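Local atomic coordinates of phosphoglycerate kinase (Coxiella burnetii, PDB entry 4NG4), a protein that catalyses the reversible transfer of a phosphate group between ATP and 3-phosphoglycerate, a step of glycolysis that yields ATP. Residues V197-G202 and G324-F329; N214-V219 and K263-P268; A350-G355 and Q371-S376. All coordinates share one frame; numbering follows the deposited sequence.

Contact 1: residues V197-G202 and G324-F329; sequences VAVVGG and GPIGVF. With ADP (adenosine-5'-diphosphate), chain E.
A buried, largely backbone contact between a strand end and a loop joins Gly201 and Val199, near the end of strand 196-202, to Gly324 and Ile326 in the loop that leaves the adjacent strand 319-323. The two backbones come together at Gly201 and Gly324, whose CA atoms lie 3.9 Å apart. No conventional hydrogen bond spans them. Instead the CA-H of Gly324 points at the carbonyl of Gly201, with 3.4 Å from Gly324 CA to Gly201 O and an angle of 162° at the hydrogen. The same carbonyl oxygen accepts a hydrogen bond from Lys208 NZ, an amine that also binds the ADP. Two residues back on the same strand side, CG1 of Val199, anti to the backbone N (chi1 -175°), makes apolar contact with CG2 of Ile326 at 4.0 Å, and Leu341 of helix 336-347 packs on both side chains. This is the nucleotide site of the Rossmann-like C-terminal domain of phosphoglycerate kinase, where loops following parallel strands gather round the ligand. Gly201, Gly202, Gly324 and Pro325 all belong to the ADP pocket. The backbone angles of Gly202 and Gly324 would jam a CB against the preceding carbonyl O and so call for glycine. Pro325 turns its ring to the nucleotide: its CD is 3.6 Å from O3A, the bridging oxygen of ADP, while its CG lies 3.8 Å from the ribose C3'. Further along, Val328 sits at the centre of an inverse gamma turn and sets CG2 above the purine, 4.0 Å from adenine N1. Ile326 approaches the metal site, its side chain about 5 Å from the magnesium ion; Thr338, one of the residues at that site, makes weak hydrogen bonds through OG1 to the backbone N atoms of Ile326 and Gly327.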
loop_
_atom_site.group_PDB
_atom_site.type_symbol
_atom_site.label_atom_id
_atom_site.label_comp_id
_atom_site.label_asym_id
_atom_site.label_seq_id
_atom_site.Cartn_x
_atom_site.Cartn_y
_atom_site.Cartn_z
ATOM N N VAL A 197 3.965 17.082 4.646
ATOM C CA VAL A 197 5.208 16.428 5.083
ATOM C C VAL A 197 5.206 14.940 4.753
ATOM O O VAL A 197 4.203 14.260 4.922
ATOM C CB VAL A 197 5.421 16.583 6.592
ATOM C CG1 VAL A 197 6.680 15.864 7.017
ATOM C CG2 VAL A 197 5.505 18.039 6.960
ATOM N N ALA A 198 6.338 14.431 4.295
ATOM C CA ALA A 198 6.450 13.030 3.921
ATOM C C ALA A 198 7.599 12.416 4.685
ATOM O O ALA A 198 8.739 12.835 4.516
ATOM C CB ALA A 198 6.686 12.912 2.432
ATOM N N VAL A 199 7.298 11.432 5.526
ATOM C CA VAL A 199 8.312 10.641 6.241
ATOM C C VAL A 199 8.547 9.333 5.497
ATOM O O VAL A 199 7.600 8.621 5.183
ATOM C CB VAL A 199 7.833 10.312 7.666
ATOM C CG1 VAL A 199 8.902 9.598 8.456
ATOM C CG2 VAL A 199 7.380 11.593 8.367
ATOM N N VAL A 200 9.801 9.014 5.212
ATOM C CA VAL A 200 10.130 7.835 4.401
ATOM C C VAL A 200 11.288 7.081 5.057
ATOM O O VAL A 200 12.406 7.600 5.140
ATOM C CB VAL A 200 10.499 8.247 2.957
ATOM C CG1 VAL A 200 11.136 7.070 2.178
ATOM C CG2 VAL A 200 9.270 8.808 2.252
ATOM N N GLY A 201 11.000 5.874 5.539
ATOM C CA GLY A 201 11.963 5.065 6.267
ATOM C C GLY A 201 12.063 3.664 5.699
ATOM O O GLY A 201 11.228 3.233 4.907
ATOM N N GLY A 202 13.107 2.950 6.084
ATOM C CA GLY A 202 13.323 1.630 5.539
ATOM C C GLY A 202 14.769 1.212 5.481
ATOM O O GLY A 202 15.669 1.971 5.860
ATOM N N GLY A 324 7.355 3.785 6.496
ATOM C CA GLY A 324 8.597 3.200 6.991
ATOM C C GLY A 324 8.986 3.658 8.386
ATOM O O GLY A 324 9.056 4.867 8.661
ATOM N N PRO A 325 9.264 2.699 9.282
ATOM C CA PRO A 325 9.717 3.053 10.631
ATOM C C PRO A 325 11.134 3.632 10.603
ATOM O O PRO A 325 11.952 3.239 9.753
ATOM C CB PRO A 325 9.694 1.726 11.366
ATOM C CG PRO A 325 9.996 0.712 10.295
ATOM C CD PRO A 325 9.437 1.263 9.002
ATOM N N ILE A 326 11.407 4.557 11.524
ATOM C CA ILE A 326 12.648 5.350 11.515
ATOM C C ILE A 326 13.692 4.844 12.520
ATOM O O ILE A 326 14.754 5.457 12.690
ATOM C CB ILE A 326 12.366 6.849 11.734
ATOM C CG1 ILE A 326 11.631 7.090 13.054
ATOM C CG2 ILE A 326 11.549 7.415 10.564
ATOM C CD1 ILE A 326 12.511 7.581 14.146
ATOM N N GLY A 327 13.382 3.720 13.174
ATOM C CA GLY A 327 14.386 2.942 13.893
ATOM C C GLY A 327 14.013 1.475 13.968
ATOM O O GLY A 327 12.956 1.055 13.486
ATOM N N VAL A 328 14.878 0.684 14.578
ATOM C CA VAL A 328 14.635 -0.732 14.716
ATOM C C VAL A 328 13.605 -0.931 15.812
ATOM O O VAL A 328 13.895 -1.483 16.881
ATOM C CB VAL A 328 15.933 -1.495 15.045
ATOM C CG1 VAL A 328 15.699 -3.011 14.955
ATOM C CG2 VAL A 328 17.070 -1.057 14.106
ATOM N N PHE A 329 12.381 -0.501 15.529
ATOM C CA PHE A 329 11.291 -0.497 16.515
ATOM C C PHE A 329 10.965 -1.861 17.123
ATOM O O PHE A 329 10.371 -1.920 18.185
ATOM C CB PHE A 329 10.013 0.041 15.860
ATOM C CG PHE A 329 9.298 -0.982 14.998
ATOM C CD1 PHE A 329 9.691 -1.203 13.689
ATOM C CD2 PHE A 329 8.244 -1.742 15.518
ATOM C CE1 PHE A 329 9.042 -2.147 12.907
ATOM C CE2 PHE A 329 7.595 -2.686 14.730
ATOM C CZ PHE A 329 7.998 -2.892 13.431
HETATM P PB ADP E . 7.766 -0.550 5.398
HETATM O O1B ADP E . 7.039 -0.129 6.652
HETATM O O2B ADP E . 7.656 -2.034 5.111
HETATM O O3B ADP E . 7.514 0.342 4.206
HETATM P PA ADP E . 10.584 -0.713 4.877
HETATM O O1A ADP E . 10.236 -1.957 4.095
HETATM O O2A ADP E . 11.068 0.486 4.106
HETATM O O3A ADP E . 9.315 -0.255 5.774
HETATM O "O5'" ADP E . 11.717 -1.160 5.947
HETATM C "C5'" ADP E . 11.490 -1.160 7.363
HETATM C "C4'" ADP E . 12.316 -2.244 8.041
HETATM O "O4'" ADP E . 13.697 -1.864 8.033
HETATM C "C3'" ADP E . 11.892 -2.463 9.495
HETATM O "O3'" ADP E . 11.468 -3.817 9.707
HETATM C "C2'" ADP E . 13.109 -2.084 10.332
HETATM O "O2'" ADP E . 13.394 -3.028 11.368
HETATM C "C1'" ADP E . 14.272 -1.986 9.343
HETATM N N9 ADP E . 15.184 -0.845 9.681
HETATM C C8 ADP E . 14.856 0.468 9.738
HETATM N N7 ADP E . 15.937 1.212 10.091
HETATM C C5 ADP E . 16.984 0.380 10.263
HETATM C C6 ADP E . 18.416 0.507 10.632
HETATM N N6 ADP E . 18.978 1.712 10.903
HETATM N N1 ADP E . 19.150 -0.634 10.686
HETATM C C2 ADP E . 18.637 -1.861 10.428
HETATM N N3 ADP E . 17.345 -2.043 10.091
HETATM C C4 ADP E . 16.485 -0.984 9.993
#

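Contact 2: residues N214-V219 and K263-P268; sequences NLLDKV and KNVSLP
Leu216 lays its CG and CD2 across the aliphatic chain of Lys263, the two side chains crossing at about a right angle, with Leu216 CD2 3.5 Å from Lys263 CD. Two helix ends of the nucleotide-binding domain meet here. Past helix 209-216, Leu215 O accepts from both Lys218 N and Val219 N, and helix 250-263 closes in a Schellman motif, where Asn264 turns the chain with a positive phi of 63°. That turn presents Val265 to the other segment. Its CG1 and CG2 part company: CG1, anti to the backbone N (chi1 167°), rests 3.7 Å from Val219 CG2, whereas CG2 sits by two backbone carbonyls, 3.7 Å from Val219 O and 3.8 Å from Leu216 O. Just beyond, backbone hydrogen bonds join Ser266 to Asp220 and Leu222, fastening the loop at the start of strand 221-226. Phe256 and Lys259 of helix 250-263 also pack on Leu216. Toward solvent, Lys263 CE comes to 3.5 Å from Asp217 OD1, while the bend at chi4 (64°) sets the position of Lys263 NZ, 4.4 Å from Asp217 OD1, beyond a salt bridge.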
loop_
_atom_site.group_PDB
_atom_site.type_symbol
_atom_site.label_atom_id
_atom_site.label_comp_id
_atom_site.label_asym_id
_atom_site.label_seq_id
_atom_site.Cartn_x
_atom_site.Cartn_y
_atom_site.Cartn_z
ATOM N N ASN A 214 9.271 11.530 -6.639
ATOM C CA ASN A 214 7.925 12.031 -6.911
ATOM C C ASN A 214 7.472 12.963 -5.795
ATOM O O ASN A 214 6.886 14.000 -6.063
ATOM C CB ASN A 214 6.940 10.861 -7.084
ATOM C CG ASN A 214 5.566 11.297 -7.640
ATOM O OD1 ASN A 214 5.469 11.916 -8.694
ATOM N ND2 ASN A 214 4.507 10.934 -6.936
ATOM N N LEU A 215 7.758 12.593 -4.547
ATOM C CA LEU A 215 7.349 13.401 -3.391
ATOM C C LEU A 215 8.124 14.729 -3.312
ATOM O O LEU A 215 7.605 15.726 -2.824
ATOM C CB LEU A 215 7.493 12.607 -2.078
ATOM C CG LEU A 215 6.642 11.336 -1.966
ATOM C CD1 LEU A 215 7.023 10.503 -0.737
ATOM C CD2 LEU A 215 5.152 11.673 -1.974
ATOM N N LEU A 216 9.355 14.737 -3.812
ATOM C CA LEU A 216 10.162 15.939 -3.809
ATOM C C LEU A 216 9.472 17.067 -4.527
ATOM O O LEU A 216 9.538 18.198 -4.090
ATOM C CB LEU A 216 11.504 15.682 -4.468
ATOM C CG LEU A 216 12.552 16.752 -4.181
ATOM C CD1 LEU A 216 13.128 16.534 -2.777
ATOM C CD2 LEU A 216 13.637 16.679 -5.236
ATOM N N ASP A 217 8.792 16.766 -5.625
ATOM C CA ASP A 217 8.098 17.801 -6.393
ATOM C C ASP A 217 6.818 18.275 -5.732
ATOM O O ASP A 217 6.113 19.123 -6.277
ATOM C CB ASP A 217 7.725 17.270 -7.768
ATOM C CG ASP A 217 8.893 16.641 -8.467
ATOM O OD1 ASP A 217 9.984 17.267 -8.482
ATOM O OD2 ASP A 217 8.717 15.514 -8.987
ATOM N N LYS A 218 6.506 17.708 -4.573
ATOM C CA LYS A 218 5.206 17.884 -3.957
ATOM C C LYS A 218 5.247 18.369 -2.518
ATOM O O LYS A 218 4.367 19.104 -2.112
ATOM C CB LYS A 218 4.435 16.560 -4.058
ATOM C CG LYS A 218 3.831 16.359 -5.449
ATOM C CD LYS A 218 3.572 14.904 -5.824
ATOM C CE LYS A 218 3.296 14.791 -7.334
ATOM N NZ LYS A 218 2.967 13.404 -7.800
ATOM N N VAL A 219 6.251 17.951 -1.746
ATOM C CA VAL A 219 6.281 18.190 -0.303
ATOM C C VAL A 219 6.925 19.519 0.056
ATOM O O VAL A 219 7.585 20.143 -0.768
ATOM C CB VAL A 219 7.046 17.076 0.430
ATOM C CG1 VAL A 219 6.486 15.731 0.032
ATOM C CG2 VAL A 219 8.551 17.145 0.146
ATOM N N LYS A 263 15.188 23.273 -4.591
ATOM C CA LYS A 263 13.735 23.338 -4.541
ATOM C C LYS A 263 13.269 23.941 -3.218
ATOM O O LYS A 263 12.102 24.235 -3.051
ATOM C CB LYS A 263 13.143 21.943 -4.691
ATOM C CG LYS A 263 13.279 21.350 -6.064
ATOM C CD LYS A 263 12.739 19.927 -6.076
ATOM C CE LYS A 263 12.552 19.408 -7.486
ATOM N NZ LYS A 263 13.852 19.299 -8.222
ATOM N N ASN A 264 14.187 24.109 -2.276
ATOM C CA ASN A 264 13.871 24.617 -0.942
ATOM C C ASN A 264 12.931 23.698 -0.166
ATOM O O ASN A 264 12.017 24.152 0.534
ATOM C CB ASN A 264 13.291 26.033 -1.020
ATOM C CG ASN A 264 13.572 26.824 0.219
ATOM O OD1 ASN A 264 14.525 26.526 0.946
ATOM N ND2 ASN A 264 12.755 27.840 0.480
ATOM N N VAL A 265 13.146 22.401 -0.323
ATOM C CA VAL A 265 12.417 21.413 0.435
ATOM C C VAL A 265 13.269 21.058 1.642
ATOM O O VAL A 265 14.409 20.625 1.496
ATOM C CB VAL A 265 12.169 20.162 -0.402
ATOM C CG1 VAL A 265 11.705 19.023 0.479
ATOM C CG2 VAL A 265 11.156 20.453 -1.518
ATOM N N SER A 266 12.734 21.263 2.841
ATOM C CA SER A 266 13.497 20.972 4.037
ATOM C C SER A 266 13.692 19.467 4.181
ATOM O O SER A 266 12.779 18.680 3.980
ATOM C CB SER A 266 12.826 21.547 5.275
ATOM O OG SER A 266 13.427 21.001 6.436
ATOM N N LEU A 267 14.901 19.079 4.532
ATOM C CA LEU A 267 15.282 17.697 4.518
ATOM C C LEU A 267 16.225 17.464 5.706
ATOM O O LEU A 267 17.408 17.177 5.531
ATOM C CB LEU A 267 15.943 17.398 3.176
ATOM C CG LEU A 267 15.991 15.964 2.694
ATOM C CD1 LEU A 267 16.597 15.921 1.301
ATOM C CD2 LEU A 267 16.785 15.099 3.629
ATOM N N PRO A 268 15.690 17.577 6.933
ATOM C CA PRO A 268 16.510 17.450 8.133
ATOM C C PRO A 268 16.936 16.035 8.340
ATOM O O PRO A 268 16.103 15.159 8.375
ATOM C CB PRO A 268 15.548 17.850 9.254
ATOM C CG PRO A 268 14.220 17.390 8.774
ATOM C CD PRO A 268 14.250 17.593 7.261
#

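Contact 3: residues A350-G355 and Q371-S376; sequences AYSIVG and QMSYVS
Ser373 meets the neighbouring strand with both of its side-chain atoms. Its CB lies over one face of the Tyr351 ring in a CH-pi contact, 4.0 Å from the ring centroid, and its tip, OG, accepts a bent hydrogen bond (140°) from Ser352 N at 2.7 Å. Ser352 answers in kind: its OG, held between its own backbone N and carbonyl carbon (chi1 52°), takes the N-H of Ser373 at 3.0 Å, nearly straight at 162°. A weak hydrogen bond from Tyr374 N to Ser352 O leads on into parallel strands, the last step of a beta-alpha-beta crossover through helix 357-365 that adds strand 374-375 to the border of the sheet. Val354 bonds to this one neighbour through both its N, to Tyr374 O at 3.0 Å, and its O, to Ser376 N at 2.9 Å. Val354 and Val375 face helix 357-365, where Met372 SD touches Val354 CG1 at 3.7 Å. Ile353 and Tyr374 face helix 176-190, whose Glu181 is hydrogen-bonded to Tyr374 OH through OE1 and to Ser376 OG through OE2. Each serine hydroxyl thus accepts a backbone N-H of the other segment, adding two side-chain-to-backbone bonds ahead of strand 374-375.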
loop_
_atom_site.group_PDB
_atom_site.type_symbol
_atom_site.label_atom_id
_atom_site.label_comp_id
_atom_site.label_asym_id
_atom_site.label_seq_id
_atom_site.Cartn_x
_atom_site.Cartn_y
_atom_site.Cartn_z
ATOM N N ALA A 350 -3.166 17.209 11.170
ATOM C CA ALA A 350 -3.036 16.996 9.741
ATOM C C ALA A 350 -3.763 15.730 9.352
ATOM O O ALA A 350 -3.953 14.843 10.177
ATOM C CB ALA A 350 -1.580 16.895 9.359
ATOM N N TYR A 351 -4.181 15.665 8.093
ATOM C CA TYR A 351 -4.757 14.455 7.513
ATOM C C TYR A 351 -3.620 13.464 7.266
ATOM O O TYR A 351 -2.832 13.650 6.336
ATOM C CB TYR A 351 -5.483 14.789 6.202
ATOM C CG TYR A 351 -6.136 13.600 5.553
ATOM C CD1 TYR A 351 -7.380 13.161 5.972
ATOM C CD2 TYR A 351 -5.506 12.906 4.530
ATOM C CE1 TYR A 351 -7.990 12.062 5.389
ATOM C CE2 TYR A 351 -6.110 11.805 3.933
ATOM C CZ TYR A 351 -7.350 11.389 4.375
ATOM O OH TYR A 351 -7.962 10.298 3.804
ATOM N N SER A 352 -3.527 12.433 8.105
ATOM C CA SER A 352 -2.411 11.462 8.035
ATOM C C SER A 352 -2.745 10.246 7.155
ATOM O O SER A 352 -3.884 9.753 7.169
ATOM C CB SER A 352 -1.999 11.002 9.444
ATOM O OG SER A 352 -3.125 10.542 10.188
ATOM N N ILE A 353 -1.752 9.792 6.384
ATOM C CA ILE A 353 -1.896 8.641 5.488
ATOM C C ILE A 353 -0.669 7.767 5.647
ATOM O O ILE A 353 0.437 8.215 5.360
ATOM C CB ILE A 353 -1.964 9.056 4.012
ATOM C CG1 ILE A 353 -2.967 10.177 3.790
ATOM C CG2 ILE A 353 -2.374 7.899 3.148
ATOM C CD1 ILE A 353 -2.868 10.774 2.412
ATOM N N VAL A 354 -0.850 6.532 6.117
ATOM C CA VAL A 354 0.276 5.602 6.300
ATOM C C VAL A 354 0.087 4.340 5.486
ATOM O O VAL A 354 -1.031 3.982 5.121
ATOM C CB VAL A 354 0.495 5.207 7.775
ATOM C CG1 VAL A 354 0.658 6.442 8.643
ATOM C CG2 VAL A 354 -0.657 4.358 8.280
ATOM N N GLY A 355 1.199 3.674 5.212
ATOM C CA GLY A 355 1.209 2.440 4.439
ATOM C C GLY A 355 2.553 1.763 4.619
ATOM O O GLY A 355 3.500 2.393 5.094
ATOM N N GLN A 371 -5.839 5.821 14.946
ATOM C CA GLN A 371 -5.629 7.278 15.094
ATOM C C GLN A 371 -5.064 7.955 13.835
ATOM O O GLN A 371 -5.053 9.180 13.754
ATOM C CB GLN A 371 -4.761 7.597 16.332
ATOM C CG GLN A 371 -5.569 7.850 17.621
ATOM C CD GLN A 371 -6.309 9.183 17.608
ATOM O OE1 GLN A 371 -5.765 10.223 17.980
ATOM N NE2 GLN A 371 -7.556 9.154 17.184
ATOM N N MET A 372 -4.605 7.162 12.866
ATOM C CA MET A 372 -4.215 7.676 11.550
ATOM C C MET A 372 -5.473 7.824 10.726
ATOM O O MET A 372 -6.377 7.002 10.836
ATOM C CB MET A 372 -3.275 6.712 10.836
ATOM C CG MET A 372 -2.046 6.330 11.618
ATOM S SD MET A 372 -0.895 7.686 11.795
ATOM C CE MET A 372 -0.504 7.514 13.528
ATOM N N SER A 373 -5.540 8.857 9.893
ATOM C CA SER A 373 -6.761 9.141 9.131
ATOM C C SER A 373 -7.028 8.030 8.119
ATOM O O SER A 373 -8.186 7.677 7.872
ATOM C CB SER A 373 -6.666 10.486 8.406
ATOM O OG SER A 373 -5.797 11.389 9.081
ATOM N N TYR A 374 -5.962 7.482 7.531
ATOM C CA TYR A 374 -6.098 6.392 6.568
ATOM C C TYR A 374 -4.933 5.428 6.650
ATOM O O TYR A 374 -3.780 5.838 6.529
ATOM C CB TYR A 374 -6.207 6.937 5.140
ATOM C CG TYR A 374 -6.668 5.888 4.177
ATOM C CD1 TYR A 374 -8.016 5.563 4.081
ATOM C CD2 TYR A 374 -5.762 5.181 3.387
ATOM C CE1 TYR A 374 -8.454 4.574 3.208
ATOM C CE2 TYR A 374 -6.196 4.186 2.504
ATOM C CZ TYR A 374 -7.539 3.897 2.425
ATOM O OH TYR A 374 -7.991 2.928 1.570
ATOM N N VAL A 375 -5.235 4.147 6.846
ATOM C CA VAL A 375 -4.216 3.112 6.827
ATOM C C VAL A 375 -4.377 2.295 5.564
ATOM O O VAL A 375 -5.433 1.715 5.342
ATOM C CB VAL A 375 -4.351 2.175 8.027
ATOM C CG1 VAL A 375 -3.294 1.073 7.953
ATOM C CG2 VAL A 375 -4.246 2.968 9.331
ATOM N N SER A 376 -3.336 2.256 4.732
ATOM C CA SER A 376 -3.337 1.405 3.539
ATOM C C SER A 376 -2.804 0.025 3.864
ATOM O O SER A 376 -1.750 -0.110 4.479
ATOM C CB SER A 376 -2.489 2.009 2.422
ATOM O OG SER A 376 -2.538 1.171 1.278
#

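From the N terminus, strand 196-202 opens contact 1, which closes only at residues 324-329, a span of more than a hundred residues. Contact 2 begins and ends within that span, binding the end of helix 209-216 to the turn after helix 250-263. The two touch directly: Ala198 CB packs against Val219 CG1 at 3.7 Å. Contact 3 follows in series, a short closure of the last crossover that ends at the border strand 374-375. Contacts 1 and 3 reach the same parallel sheet, their centres about 14 Å apart, and strand 319-323 runs between strands 196-202 and 351-354. Contact 2 instead ties helices and a loop near the opposite border strand, 221-226.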